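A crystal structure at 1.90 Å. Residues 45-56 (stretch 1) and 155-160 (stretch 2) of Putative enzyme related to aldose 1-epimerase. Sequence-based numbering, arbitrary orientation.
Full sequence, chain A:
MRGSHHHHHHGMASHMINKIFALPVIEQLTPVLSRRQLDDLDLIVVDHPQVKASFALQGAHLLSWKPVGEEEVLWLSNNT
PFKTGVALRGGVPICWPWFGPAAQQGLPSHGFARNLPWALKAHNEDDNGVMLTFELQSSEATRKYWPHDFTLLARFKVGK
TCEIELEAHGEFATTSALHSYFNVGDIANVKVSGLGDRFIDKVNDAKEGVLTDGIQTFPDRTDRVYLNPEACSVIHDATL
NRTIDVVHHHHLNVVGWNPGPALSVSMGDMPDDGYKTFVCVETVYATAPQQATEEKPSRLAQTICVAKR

Stretch 1, residues 45-56: VVDHPQVKASFA
Stretch 2 (155-160) RFKVGK

This is a mainly apolar packing contact between a β-hairpin and a strand lying across from it, with no hydrogen bond passing between the two stretches. The hairpin is built from strands 45-48 and 51-56, joined by a type I turn from His48 to Val51. Its ladder is paired at Val46 N to Ala53 O (2.8 Å), Ala53 N to Val46 O (3.0 Å), His48 N to Val51 O (3.0 Å) and Val51 N to His48 O (3.2 Å). Pro49 (phi/psi -57/-29) and Gln50 (-103/-4) form the turn, and His48, at chi1 t, braces it by accepting Gln50 N at His48 ND1 (2.9 Å).

Strand 155-158 runs nearly antiparallel to strand 51-56, at 153°, with the axes 9.1 Å apart at closest approach. That spacing is too wide for backbone pairing and leaves room for side chains. The gap is uneven: Val51 CA lies 5.4 Å from Gly159 CA, whereas Phe55 CA and Phe156 CA are 10.3 Å apart. Val51 and Gly159 occupy the narrow end, and two aromatic rings fill the wide one.

Strand alternation sets the pattern. Val51, Ala53 and Phe55 point toward the partner, as do Phe156 and Val158, while Lys52 and Lys157 point away and remain exposed. Both lysines begin with chi1 m and extend through t torsions.

Val158, chi1 m, is the hub and has the largest covered area, 79 Å² of the 317 Å² buried in total. Val158 CG2 meets Val46 CG2 at 4.3 Å and Ala53 CB at 4.2 Å; Val158 CG1 meets Phe55 CZ at 4.2 Å, and Val158 CB lies 4.3 Å from Val51 CG2. Val46 adopts chi1 t. Ala53 offers a lone methyl, a short side chain beside this crowded valine.

At the wide end, Phe55 (chi1 -67°, chi2 -98°) directs its ring edge at the face of Phe156 (chi1 -63°, chi2 84°). The centroids are 4.8 Å apart and the planes stand at 74°, with Phe55 CE1 3.5 Å from Phe156 CG, so ring hydrogens of one face the π surface of the other.

At the narrow end, Val51, chi1 p with phi/psi -166/143, lays its methyls against backbone: Val51 CG1 is 3.6 Å from Val158 O and Val51 CG2 is 3.8 Å from Gly159 O. Gly159, at -166/-136, has a conformation readily accessible to glycine and presents bare main chain here. The rule is compact: match side-chain bulk to a widening gap, and keep charge on the outward positions.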

# COMPACT_ATOMS: atom_id res chain seq x y z
N VAL A 45 14.62 6.67 -4.85
CA VAL A 45 15.12 5.33 -4.84
C VAL A 45 16.14 5.18 -3.70
O VAL A 45 17.08 5.96 -3.61
CB VAL A 45 15.76 4.93 -6.20
CG1 VAL A 45 16.33 3.53 -6.10
CG2 VAL A 45 14.72 5.02 -7.39
N VAL A 46 15.92 4.19 -2.85
CA VAL A 46 16.78 3.86 -1.73
C VAL A 46 17.61 2.64 -2.17
O VAL A 46 17.10 1.54 -2.40
CB VAL A 46 15.94 3.45 -0.46
CG1 VAL A 46 16.89 2.99 0.72
CG2 VAL A 46 15.03 4.59 0.02
N ASP A 47 18.92 2.84 -2.30
CA ASP A 47 19.76 1.70 -2.61
C ASP A 47 20.81 1.68 -1.47
O ASP A 47 21.84 2.37 -1.54
CB ASP A 47 20.42 1.94 -3.98
CG ASP A 47 21.32 0.78 -4.42
OD1 ASP A 47 21.64 -0.12 -3.62
OD2 ASP A 47 21.73 0.78 -5.61
N HIS A 48 20.48 0.95 -0.41
CA HIS A 48 21.26 0.98 0.83
C HIS A 48 21.79 -0.44 1.02
O HIS A 48 21.18 -1.39 0.53
CB HIS A 48 20.25 1.37 1.95
CG HIS A 48 20.80 1.38 3.34
ND1 HIS A 48 20.96 0.23 4.09
CD2 HIS A 48 21.11 2.41 4.15
CE1 HIS A 48 21.38 0.57 5.30
NE2 HIS A 48 21.50 1.88 5.35
N PRO A 49 22.93 -0.60 1.74
CA PRO A 49 23.46 -1.97 1.93
C PRO A 49 22.51 -3.00 2.56
O PRO A 49 22.63 -4.21 2.28
CB PRO A 49 24.66 -1.73 2.85
CG PRO A 49 25.14 -0.39 2.45
CD PRO A 49 23.81 0.39 2.38
N GLN A 50 21.58 -2.54 3.41
CA GLN A 50 20.68 -3.45 4.10
C GLN A 50 19.25 -3.49 3.49
O GLN A 50 18.42 -4.26 3.95
CB GLN A 50 20.54 -2.98 5.56
CG GLN A 50 21.87 -3.04 6.34
CD GLN A 50 22.28 -4.47 6.44
OE1 GLN A 50 21.65 -5.25 7.15
NE2 GLN A 50 23.23 -4.87 5.64
N VAL A 51 18.98 -2.65 2.49
CA VAL A 51 17.61 -2.59 1.94
C VAL A 51 17.57 -1.83 0.61
O VAL A 51 18.24 -0.83 0.43
CB VAL A 51 16.65 -1.83 2.96
CG1 VAL A 51 17.22 -0.43 3.42
CG2 VAL A 51 15.18 -1.75 2.38
N LYS A 52 16.73 -2.30 -0.30
CA LYS A 52 16.43 -1.58 -1.53
C LYS A 52 14.94 -1.26 -1.50
O LYS A 52 14.13 -2.12 -1.19
CB LYS A 52 16.71 -2.48 -2.74
CG LYS A 52 18.21 -2.62 -2.99
CD LYS A 52 18.43 -3.50 -4.23
CE LYS A 52 19.95 -3.61 -4.52
NZ LYS A 52 20.29 -4.80 -5.36
N ALA A 53 14.59 -0.02 -1.81
CA ALA A 53 13.17 0.38 -1.81
C ALA A 53 12.99 1.54 -2.77
O ALA A 53 13.95 2.26 -3.11
CB ALA A 53 12.76 0.81 -0.37
N SER A 54 11.76 1.79 -3.20
CA SER A 54 11.60 2.94 -4.11
C SER A 54 10.20 3.48 -3.92
O SER A 54 9.30 2.74 -3.50
CB SER A 54 11.82 2.53 -5.59
OG SER A 54 10.97 1.44 -5.98
N PHE A 55 10.02 4.74 -4.28
CA PHE A 55 8.78 5.45 -4.06
C PHE A 55 8.50 6.28 -5.30
O PHE A 55 9.42 6.72 -5.98
CB PHE A 55 8.98 6.46 -2.96
CG PHE A 55 9.25 5.88 -1.60
CD1 PHE A 55 8.21 5.74 -0.66
CD2 PHE A 55 10.55 5.54 -1.23
CE1 PHE A 55 8.49 5.18 0.62
CE2 PHE A 55 10.83 5.00 0.04
CZ PHE A 55 9.81 4.84 0.96
N ALA A 56 7.22 6.56 -5.57
CA ALA A 56 6.92 7.68 -6.44
C ALA A 56 6.55 8.86 -5.53
O ALA A 56 5.85 8.69 -4.50
CB ALA A 56 5.72 7.34 -7.37
N ARG A 155 4.98 8.80 6.74
CA ARG A 155 6.34 8.55 7.28
C ARG A 155 6.63 7.11 7.09
O ARG A 155 5.78 6.27 7.42
CB ARG A 155 6.36 8.91 8.77
CG ARG A 155 6.01 10.39 9.06
CD ARG A 155 6.18 10.69 10.53
NE ARG A 155 6.25 12.12 10.78
CZ ARG A 155 5.20 12.86 11.11
NH1 ARG A 155 5.34 14.17 11.32
NH2 ARG A 155 4.01 12.29 11.26
N PHE A 156 7.78 6.81 6.48
CA PHE A 156 8.22 5.45 6.20
C PHE A 156 9.51 5.15 6.93
O PHE A 156 10.34 6.04 7.08
CB PHE A 156 8.53 5.31 4.72
CG PHE A 156 7.32 5.51 3.86
CD1 PHE A 156 6.93 6.79 3.50
CD2 PHE A 156 6.54 4.41 3.49
CE1 PHE A 156 5.76 6.98 2.68
CE2 PHE A 156 5.40 4.60 2.65
CZ PHE A 156 5.03 5.88 2.29
N LYS A 157 9.69 3.90 7.35
CA LYS A 157 11.00 3.40 7.85
C LYS A 157 11.32 2.18 7.03
O LYS A 157 10.56 1.23 7.07
CB LYS A 157 10.87 3.05 9.33
CG LYS A 157 10.55 4.23 10.17
CD LYS A 157 10.88 3.88 11.65
CE LYS A 157 10.68 5.07 12.56
NZ LYS A 157 10.91 4.63 13.97
N VAL A 158 12.37 2.20 6.19
CA VAL A 158 12.66 1.06 5.36
C VAL A 158 14.00 0.49 5.75
O VAL A 158 14.99 1.20 5.78
CB VAL A 158 12.57 1.35 3.82
CG1 VAL A 158 11.12 1.77 3.46
CG2 VAL A 158 13.52 2.49 3.40
N GLY A 159 13.99 -0.76 6.13
CA GLY A 159 15.18 -1.44 6.59
C GLY A 159 14.93 -2.90 6.63
O GLY A 159 14.37 -3.48 5.70
N LYS A 160 15.37 -3.54 7.70
CA LYS A 160 15.03 -4.98 7.94
C LYS A 160 13.50 -5.19 8.01
O LYS A 160 12.97 -6.25 7.63
CB LYS A 160 15.68 -5.41 9.27
CG LYS A 160 15.39 -6.83 9.69
CD LYS A 160 16.20 -7.27 10.97
CE LYS A 160 15.88 -6.36 12.13
NZ LYS A 160 16.30 -6.86 13.52